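Local coordinates for predicted DNA-binding transcriptional regulator (PDB 7DWN), which probably binds cis-regulatory DNA as a LysR-type regulator and controls the transcription of its target genes, at residues T105-I108 with P109-Q112; D152-L156 with P157-S161; Q205-I208 with I209-Q212; M223-M226 with L227-L230. All coordinates share one frame; numbering follows the deposited sequence.

Going from the N terminus, the four contacts follow one another in series within the LysR substrate-binding domain; none nests in or crosses another, and each joins two adjoining pieces of chain and closes only a short turn. Interaction 1 is a proline-bearing turn of helix 101-114, and interaction 2 is the turn that leads into strand 160-174. Interaction 3 lies at helix 201-209, ahead of strand 215-221, and interaction 4 forms the first turns of helix 224-232. Interactions 1 and 4, about 7 Å apart at their nearest atoms, both face the second subunit: Ile108 of one chain packs on Met226 of the other.

Interaction 1 (T105-I108 with P109-Q112); sequences TSLI and PKMQ
Ile108 O accepts the N-H of Gln112 at 2.8 Å, and one residue earlier Leu107 O takes Met111 N at 3.1 Å in a nearly straight bond (176°). Both join residues four apart in helix 101-114, the helix of a beta-alpha-beta unit that links strands 94-99 and 123-128. Pro109 breaks into this ladder. Its ring nitrogen has no hydrogen to give, and Pro109 CG sits 3.3 Å from Thr105 O, in the place of the usual bond. The helix is kinked here, and Lys110 N too has no bond to the preceding turn. Proline nevertheless suits an outward position, where it packs on Asn233 of the second subunit.

The inner side is apolar. Met111 turns at its last torsion (chi3 -46°), which swings CE back along the helix until it lies 3.8 Å from Ile108 CD1, the two chains crossing at a slant. The flexible thioether can thus bend to meet Leu107 and Ile108 as well as helix 279-290, where Val284 and Leu288 receive it, while Leu107 and Ile108 press on Leu147 of strand 145-149. On the exposed side Lys110 lays its aliphatic part back over the previous turn: CE comes within 3.2 Å of Ser106 O, and the chain, bent at chi3, brings NZ 3.6 Å from Leu107 CD2.

Interaction 2 (D152-L156 with P157-S161); sequences DILRL and PPYQS
Tyr159 lies with its ring between two side chains in the tightly packed half of this contact. Leu154 CD2 stands 4.3 Å above the ring plane, over its centre, and Pro158 CG lies 4.0 Å above the opposite face, displaced toward the rim. Ile153 runs alongside, its CG2 4.2 Å from Tyr159 CE2. A tyrosine serves well here: the ring is buried against Thr135 of helix 134-140, and its hydroxyl still finds Arg139 for a hydrogen bond.

The backbone that makes this possible is a pair of turns between strands 145-149 and 160-174. A type I beta turn runs from Ile153 to Leu156, and then the cis peptide before Pro158 folds the chain back in a type VI turn. Tyr159 N closes the second turn on a lone pair of Leu156 O, 3.0 Å away. Just beyond, Ser161 OG bonds to Arg155 O at 2.9 Å; its chi1 of 57° sets the hydroxyl between the backbone N and the carbonyl carbon, facing Arg155 O.

The other side is looser. Leu156 and Pro157 are exposed. Arg155 turns to acids instead: its NH1 forms a salt bridge with Asp152 OD1 at 3.3 Å, the oxygen lying in the guanidinium plane, and another with Asp150.

Interaction 3 (Q205-I208 with I209-Q212); sequences QVEI and IREQ
Ile209 N bonds to Val206 O at 3.1 Å, a link across three residues, with the N-H...O angle bent to 137° and the donor above the carbonyl plane. The same three-residue spacing recurs on both sides, where Ile208 N meets Gln205 O and Gln212 N meets Ile209 O. This stretch lies at helix 201-209, in the connection between parallel strands 191-195 and 215-221, a beta-alpha-beta crossover of the substrate-binding domain.

The buried side belongs to Val206 and Ile209. In Ile209 the first torsion, 53°, sets CG1 between the backbone N and the carbonyl carbon, folding that branch back until CG1 is 3.6 Å from Val206 O. Branched hydrocarbon suits this place, since both residues lie against Trp239 of strand 238-241, and Ile209 continues onto Leu262 and Leu264.

Across the surface Glu207 and Arg210 run alongside each other in a common direction. Arg210 is stretched out from CG to NE and touches Trp193; Glu207 bends at chi2. Their flat ends are turned only 16° apart, but Glu207 OE1 sits clear of the guanidinium plane and is addressed by none of its N-H groups, so the attraction is probably one of charge alone. Glu207 OE1 is 4.3 Å from Arg210 NE and touches the methylene instead, 3.6 Å from Arg210 CD.

Interaction 4 (M223-M226 with L227-L230); sequences MTDM and LKIL
Met223 stands at the N-cap of helix 224-232, and Met223 O starts the ladder by accepting Leu227 N at 3.3 Å. A methionine cannot cap with its side chain. Its buried chain serves packing instead, lying against His101 of the second subunit, while its backbone N is hydrogen-bonded to Ser221 OG.

Thr224 O receives Lys228 N at 2.9 Å. The threonine hydroxyl is engaged by Tyr196 OH and by the sulfonate of a bound MES molecule that probably came from the crystallisation liquor.

At Asp225 the contact turns polar. OD1 and Lys228 NZ are 4.6 Å apart, too far for a direct salt bridge, and one water spans them, giving a hydrogen to Asp225 OD1 at 2.6 Å and accepting one from Lys228 NZ at 2.9 Å. The lysine, stretched out past CG, also gives a hydrogen bond to Ser244 O. An acid in the first turn would probably be favoured by the helix dipole too. Asp225 O accepts Ile229 N and lies 3.2 Å from Ile229 CG1.

Met226 bends at chi2 (67°) and again at chi3, which brings CE to 4.4 Å from both Ile229 CB and Leu230 CG.

The apolar side of the helix settles on parallel strands 191-195 and 215-221: Leu227 and Leu230 lie on Leu194 and Phe219, and Met226 also touches Phe219. Leu227 extends to Leu240 of strand 238-241, whereas Met226 and Ile229 meet Ile108 and Pro109 on helix 101-114 of the second subunit.

Interaction 1 (T105-I108 with P109-Q112)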
# COMPACT_ATOMS: atom_id res chain seq x y z
N THR A 105 -5.02 -29.68 -13.77
CA THR A 105 -5.56 -30.54 -14.81
C THR A 105 -5.28 -32.02 -14.55
O THR A 105 -6.03 -32.88 -15.03
CB THR A 105 -4.99 -30.14 -16.18
OG1 THR A 105 -3.56 -30.21 -16.14
CG2 THR A 105 -5.42 -28.73 -16.55
N SER A 106 -4.22 -32.34 -13.82
CA SER A 106 -3.90 -33.75 -13.57
C SER A 106 -4.66 -34.29 -12.36
O SER A 106 -5.15 -35.43 -12.40
CB SER A 106 -2.40 -33.93 -13.38
OG SER A 106 -2.07 -35.28 -13.08
N LEU A 107 -4.76 -33.51 -11.29
CA LEU A 107 -5.26 -33.97 -10.00
C LEU A 107 -6.75 -33.71 -9.79
O LEU A 107 -7.44 -34.56 -9.22
CB LEU A 107 -4.47 -33.31 -8.86
CG LEU A 107 -2.96 -33.51 -8.84
CD1 LEU A 107 -2.35 -32.93 -7.57
CD2 LEU A 107 -2.61 -34.98 -8.98
N ILE A 108 -7.27 -32.56 -10.23
CA ILE A 108 -8.65 -32.20 -9.89
C ILE A 108 -9.66 -33.18 -10.47
O ILE A 108 -10.64 -33.49 -9.79
CB ILE A 108 -8.93 -30.74 -10.28
CG1 ILE A 108 -8.62 -29.81 -9.10
CG2 ILE A 108 -10.37 -30.56 -10.73
CD1 ILE A 108 -7.16 -29.66 -8.78
N PRO A 109 -9.52 -33.69 -11.70
CA PRO A 109 -10.51 -34.68 -12.18
C PRO A 109 -10.58 -35.94 -11.32
O PRO A 109 -11.69 -36.42 -11.03
CB PRO A 109 -10.05 -34.98 -13.61
CG PRO A 109 -8.67 -34.39 -13.74
CD PRO A 109 -8.66 -33.23 -12.80
N LYS A 110 -9.44 -36.49 -10.90
CA LYS A 110 -9.45 -37.67 -10.04
C LYS A 110 -10.09 -37.36 -8.69
O LYS A 110 -10.88 -38.16 -8.17
CB LYS A 110 -8.03 -38.20 -9.88
CG LYS A 110 -7.34 -38.51 -11.21
CD LYS A 110 -5.90 -38.95 -11.01
CE LYS A 110 -5.09 -37.86 -10.33
NZ LYS A 110 -3.63 -38.00 -10.61
N MET A 111 -9.75 -36.22 -8.10
CA MET A 111 -10.41 -35.76 -6.87
C MET A 111 -11.92 -35.64 -7.07
O MET A 111 -12.70 -36.03 -6.19
CB MET A 111 -9.83 -34.40 -6.47
CG MET A 111 -9.39 -34.26 -5.04
SD MET A 111 -8.80 -32.58 -4.77
CE MET A 111 -7.76 -32.36 -6.22
N GLN A 112 -12.33 -35.08 -8.20
CA GLN A 112 -13.74 -34.87 -8.50
C GLN A 112 -14.47 -36.20 -8.56
O GLN A 112 -15.62 -36.31 -8.12
CB GLN A 112 -13.87 -34.12 -9.82
CG GLN A 112 -15.29 -33.69 -10.18
CD GLN A 112 -15.69 -32.40 -9.49
OE1 GLN A 112 -14.92 -31.82 -8.73
NE2 GLN A 112 -16.91 -31.95 -9.76

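Interaction 2 (D152-L156 with P157-S161)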
# COMPACT_ATOMS: atom_id res chain seq x y z
N ASP A 152 10.76 -24.57 -0.66
CA ASP A 152 11.42 -24.60 0.64
C ASP A 152 10.67 -23.80 1.70
O ASP A 152 10.84 -24.07 2.89
CB ASP A 152 12.85 -24.07 0.52
CG ASP A 152 13.75 -25.01 -0.27
OD1 ASP A 152 13.45 -26.22 -0.33
OD2 ASP A 152 14.77 -24.54 -0.81
N ILE A 153 9.85 -22.83 1.30
CA ILE A 153 9.10 -22.02 2.26
C ILE A 153 7.76 -22.66 2.59
O ILE A 153 7.39 -22.80 3.76
CB ILE A 153 8.93 -20.58 1.72
CG1 ILE A 153 10.28 -19.87 1.62
CG2 ILE A 153 7.96 -19.79 2.59
CD1 ILE A 153 10.96 -20.01 0.28
N LEU A 154 7.01 -23.06 1.56
CA LEU A 154 5.68 -23.61 1.78
C LEU A 154 5.71 -24.99 2.42
O LEU A 154 4.72 -25.40 3.03
CB LEU A 154 4.92 -23.68 0.45
CG LEU A 154 4.49 -22.33 -0.13
CD1 LEU A 154 4.13 -22.47 -1.60
CD2 LEU A 154 3.31 -21.77 0.66
N ARG A 155 6.82 -25.72 2.31
CA ARG A 155 6.91 -27.06 2.86
C ARG A 155 7.12 -27.07 4.37
O ARG A 155 6.86 -28.09 5.01
CB ARG A 155 8.05 -27.83 2.17
CG ARG A 155 7.94 -29.34 2.26
CD ARG A 155 9.13 -30.01 1.60
NE ARG A 155 10.40 -29.57 2.18
CZ ARG A 155 11.28 -28.79 1.54
NH1 ARG A 155 11.04 -28.38 0.31
NH2 ARG A 155 12.41 -28.44 2.15
N LEU A 156 7.56 -25.96 4.95
CA LEU A 156 7.93 -25.87 6.35
C LEU A 156 6.90 -25.07 7.14
O LEU A 156 6.05 -24.38 6.55
CB LEU A 156 9.31 -25.21 6.50
CG LEU A 156 10.49 -25.98 5.90
CD1 LEU A 156 11.77 -25.18 6.06
CD2 LEU A 156 10.62 -27.34 6.55
N PRO A 157 6.93 -25.14 8.47
CA PRO A 157 6.10 -24.24 9.28
C PRO A 157 6.38 -22.79 8.93
O PRO A 157 7.49 -22.44 8.51
CB PRO A 157 6.54 -24.56 10.72
CG PRO A 157 7.77 -25.43 10.60
CD PRO A 157 7.61 -26.15 9.30
N PRO A 158 5.39 -21.89 9.09
CA PRO A 158 4.08 -22.11 9.72
C PRO A 158 3.05 -22.84 8.85
O PRO A 158 1.90 -22.96 9.25
CB PRO A 158 3.60 -20.69 10.00
CG PRO A 158 4.20 -19.89 8.90
CD PRO A 158 5.55 -20.50 8.63
N TYR A 159 3.46 -23.32 7.68
CA TYR A 159 2.55 -23.98 6.76
C TYR A 159 2.55 -25.49 6.98
O TYR A 159 3.55 -26.08 7.39
CB TYR A 159 2.92 -23.66 5.31
CG TYR A 159 3.11 -22.18 5.07
CD1 TYR A 159 2.02 -21.36 4.82
CD2 TYR A 159 4.37 -21.61 5.11
CE1 TYR A 159 2.18 -20.01 4.61
CE2 TYR A 159 4.54 -20.26 4.90
CZ TYR A 159 3.45 -19.46 4.65
OH TYR A 159 3.62 -18.12 4.44
N GLN A 160 1.40 -26.10 6.69
CA GLN A 160 1.27 -27.55 6.68
C GLN A 160 1.40 -28.04 5.24
O GLN A 160 0.79 -27.47 4.33
CB GLN A 160 -0.08 -27.99 7.27
CG GLN A 160 -0.32 -27.52 8.69
CD GLN A 160 -1.73 -27.81 9.15
OE1 GLN A 160 -2.38 -26.95 9.75
NE2 GLN A 160 -2.22 -29.01 8.88
N SER A 161 2.18 -29.09 5.05
CA SER A 161 2.45 -29.63 3.72
C SER A 161 2.15 -31.12 3.69
O SER A 161 2.30 -31.82 4.69
CB SER A 161 3.90 -29.38 3.30
OG SER A 161 4.80 -29.96 4.24

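Interaction 3 (Q205-I208 with I209-Q212)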
# COMPACT_ATOMS: atom_id res chain seq x y z
N GLN A 205 15.52 -27.30 -12.04
CA GLN A 205 15.90 -28.71 -12.08
C GLN A 205 16.71 -29.04 -13.33
O GLN A 205 17.70 -29.79 -13.26
CB GLN A 205 14.66 -29.60 -11.98
CG GLN A 205 13.79 -29.32 -10.77
CD GLN A 205 14.58 -29.15 -9.49
OE1 GLN A 205 15.37 -30.01 -9.11
NE2 GLN A 205 14.36 -28.03 -8.81
N VAL A 206 16.31 -28.50 -14.49
CA VAL A 206 17.05 -28.76 -15.72
C VAL A 206 18.46 -28.16 -15.65
O VAL A 206 19.42 -28.72 -16.21
CB VAL A 206 16.27 -28.21 -16.94
CG1 VAL A 206 17.08 -28.36 -18.22
CG2 VAL A 206 14.94 -28.92 -17.07
N GLU A 207 18.61 -27.04 -14.94
CA GLU A 207 19.91 -26.41 -14.79
C GLU A 207 20.94 -27.33 -14.13
O GLU A 207 22.14 -27.11 -14.30
CB GLU A 207 19.77 -25.11 -13.98
CG GLU A 207 20.98 -24.20 -14.02
CD GLU A 207 21.20 -23.57 -15.38
OE1 GLU A 207 20.25 -23.53 -16.18
OE2 GLU A 207 22.33 -23.12 -15.64
N ILE A 208 20.49 -28.35 -13.40
CA ILE A 208 21.42 -29.24 -12.71
C ILE A 208 22.21 -30.07 -13.72
O ILE A 208 23.42 -30.28 -13.55
CB ILE A 208 20.65 -30.14 -11.72
CG1 ILE A 208 20.09 -29.30 -10.57
CG2 ILE A 208 21.56 -31.24 -11.18
CD1 ILE A 208 21.14 -28.58 -9.76
N ILE A 209 21.56 -30.53 -14.78
CA ILE A 209 22.19 -31.41 -15.76
C ILE A 209 22.48 -30.69 -17.07
O ILE A 209 22.88 -31.33 -18.04
CB ILE A 209 21.34 -32.67 -16.01
CG1 ILE A 209 19.90 -32.29 -16.37
CG2 ILE A 209 21.36 -33.57 -14.79
CD1 ILE A 209 19.66 -32.13 -17.86
N ARG A 210 22.26 -29.37 -17.12
CA ARG A 210 22.58 -28.61 -18.33
C ARG A 210 23.95 -28.96 -18.93
O ARG A 210 24.08 -29.08 -20.16
CB ARG A 210 22.50 -27.11 -18.05
CG ARG A 210 22.41 -26.28 -19.31
CD ARG A 210 22.05 -24.84 -19.01
NE ARG A 210 21.68 -24.13 -20.23
CZ ARG A 210 22.55 -23.59 -21.07
NH1 ARG A 210 23.85 -23.67 -20.83
NH2 ARG A 210 22.12 -22.96 -22.16
N GLU A 211 24.98 -29.12 -18.10
CA GLU A 211 26.33 -29.31 -18.64
C GLU A 211 26.52 -30.66 -19.32
O GLU A 211 27.49 -30.84 -20.06
CB GLU A 211 27.39 -29.16 -17.54
CG GLU A 211 27.66 -27.73 -17.09
CD GLU A 211 28.11 -26.82 -18.22
OE1 GLU A 211 27.53 -25.73 -18.36
OE2 GLU A 211 29.04 -27.21 -18.97
N GLN A 212 25.62 -31.61 -19.09
CA GLN A 212 25.75 -32.95 -19.65
C GLN A 212 25.19 -33.07 -21.06
O GLN A 212 25.24 -34.16 -21.64
CB GLN A 212 25.05 -33.97 -18.74
CG GLN A 212 25.50 -33.93 -17.29
CD GLN A 212 24.85 -35.02 -16.45
OE1 GLN A 212 24.05 -35.80 -16.96
NE2 GLN A 212 25.19 -35.06 -15.17

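Interaction 4 (M223-M226 with L227-L230)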
# COMPACT_ATOMS: atom_id res chain seq x y z
N MET A 223 4.71 -22.49 -19.23
CA MET A 223 3.59 -23.41 -19.34
C MET A 223 4.08 -24.74 -19.90
O MET A 223 4.60 -24.80 -21.02
CB MET A 223 2.49 -22.82 -20.23
CG MET A 223 1.84 -21.58 -19.65
SD MET A 223 0.86 -20.66 -20.85
CE MET A 223 2.15 -20.05 -21.93
N THR A 224 3.92 -25.81 -19.11
CA THR A 224 4.31 -27.14 -19.56
C THR A 224 3.54 -27.55 -20.81
O THR A 224 4.11 -28.16 -21.72
CB THR A 224 4.09 -28.16 -18.44
OG1 THR A 224 5.08 -27.97 -17.42
CG2 THR A 224 4.18 -29.58 -18.97
N ASP A 225 2.26 -27.20 -20.88
CA ASP A 225 1.46 -27.56 -22.04
C ASP A 225 1.99 -26.90 -23.31
O ASP A 225 1.95 -27.50 -24.39
CB ASP A 225 -0.00 -27.19 -21.80
CG ASP A 225 -0.97 -28.13 -22.49
OD1 ASP A 225 -0.89 -29.35 -22.24
OD2 ASP A 225 -1.82 -27.64 -23.27
N MET A 226 2.52 -25.68 -23.19
CA MET A 226 3.12 -25.00 -24.33
C MET A 226 4.32 -25.78 -24.86
O MET A 226 4.43 -26.04 -26.07
CB MET A 226 3.53 -23.58 -23.92
CG MET A 226 3.73 -22.61 -25.07
SD MET A 226 2.19 -22.25 -25.93
CE MET A 226 2.37 -23.27 -27.39
N LEU A 227 5.25 -26.14 -23.97
CA LEU A 227 6.41 -26.93 -24.36
C LEU A 227 5.99 -28.27 -24.94
O LEU A 227 6.58 -28.75 -25.91
CB LEU A 227 7.34 -27.14 -23.17
CG LEU A 227 7.94 -25.91 -22.49
CD1 LEU A 227 8.95 -26.34 -21.44
CD2 LEU A 227 8.58 -25.00 -23.51
N LYS A 228 4.97 -28.90 -24.35
CA LYS A 228 4.48 -30.18 -24.85
C LYS A 228 3.96 -30.05 -26.28
O LYS A 228 4.28 -30.88 -27.14
CB LYS A 228 3.38 -30.70 -23.92
CG LYS A 228 2.67 -31.95 -24.39
CD LYS A 228 1.58 -32.34 -23.41
CE LYS A 228 0.76 -33.51 -23.91
NZ LYS A 228 -0.36 -33.82 -22.98
N ILE A 229 3.17 -29.00 -26.54
CA ILE A 229 2.65 -28.78 -27.89
C ILE A 229 3.79 -28.56 -28.87
O ILE A 229 3.80 -29.13 -29.97
CB ILE A 229 1.66 -27.61 -27.89
CG1 ILE A 229 0.37 -28.00 -27.16
CG2 ILE A 229 1.36 -27.18 -29.31
CD1 ILE A 229 -0.66 -26.91 -27.12
N LEU A 230 4.77 -27.74 -28.50
CA LEU A 230 5.87 -27.48 -29.43
C LEU A 230 6.73 -28.71 -29.64
O LEU A 230 7.30 -28.88 -30.73
CB LEU A 230 6.71 -26.30 -28.95
CG LEU A 230 6.06 -24.93 -29.19
CD1 LEU A 230 7.09 -23.83 -29.17
CD2 LEU A 230 5.28 -24.92 -30.51
O HOH W 1 -2.17 -31.60 -22.56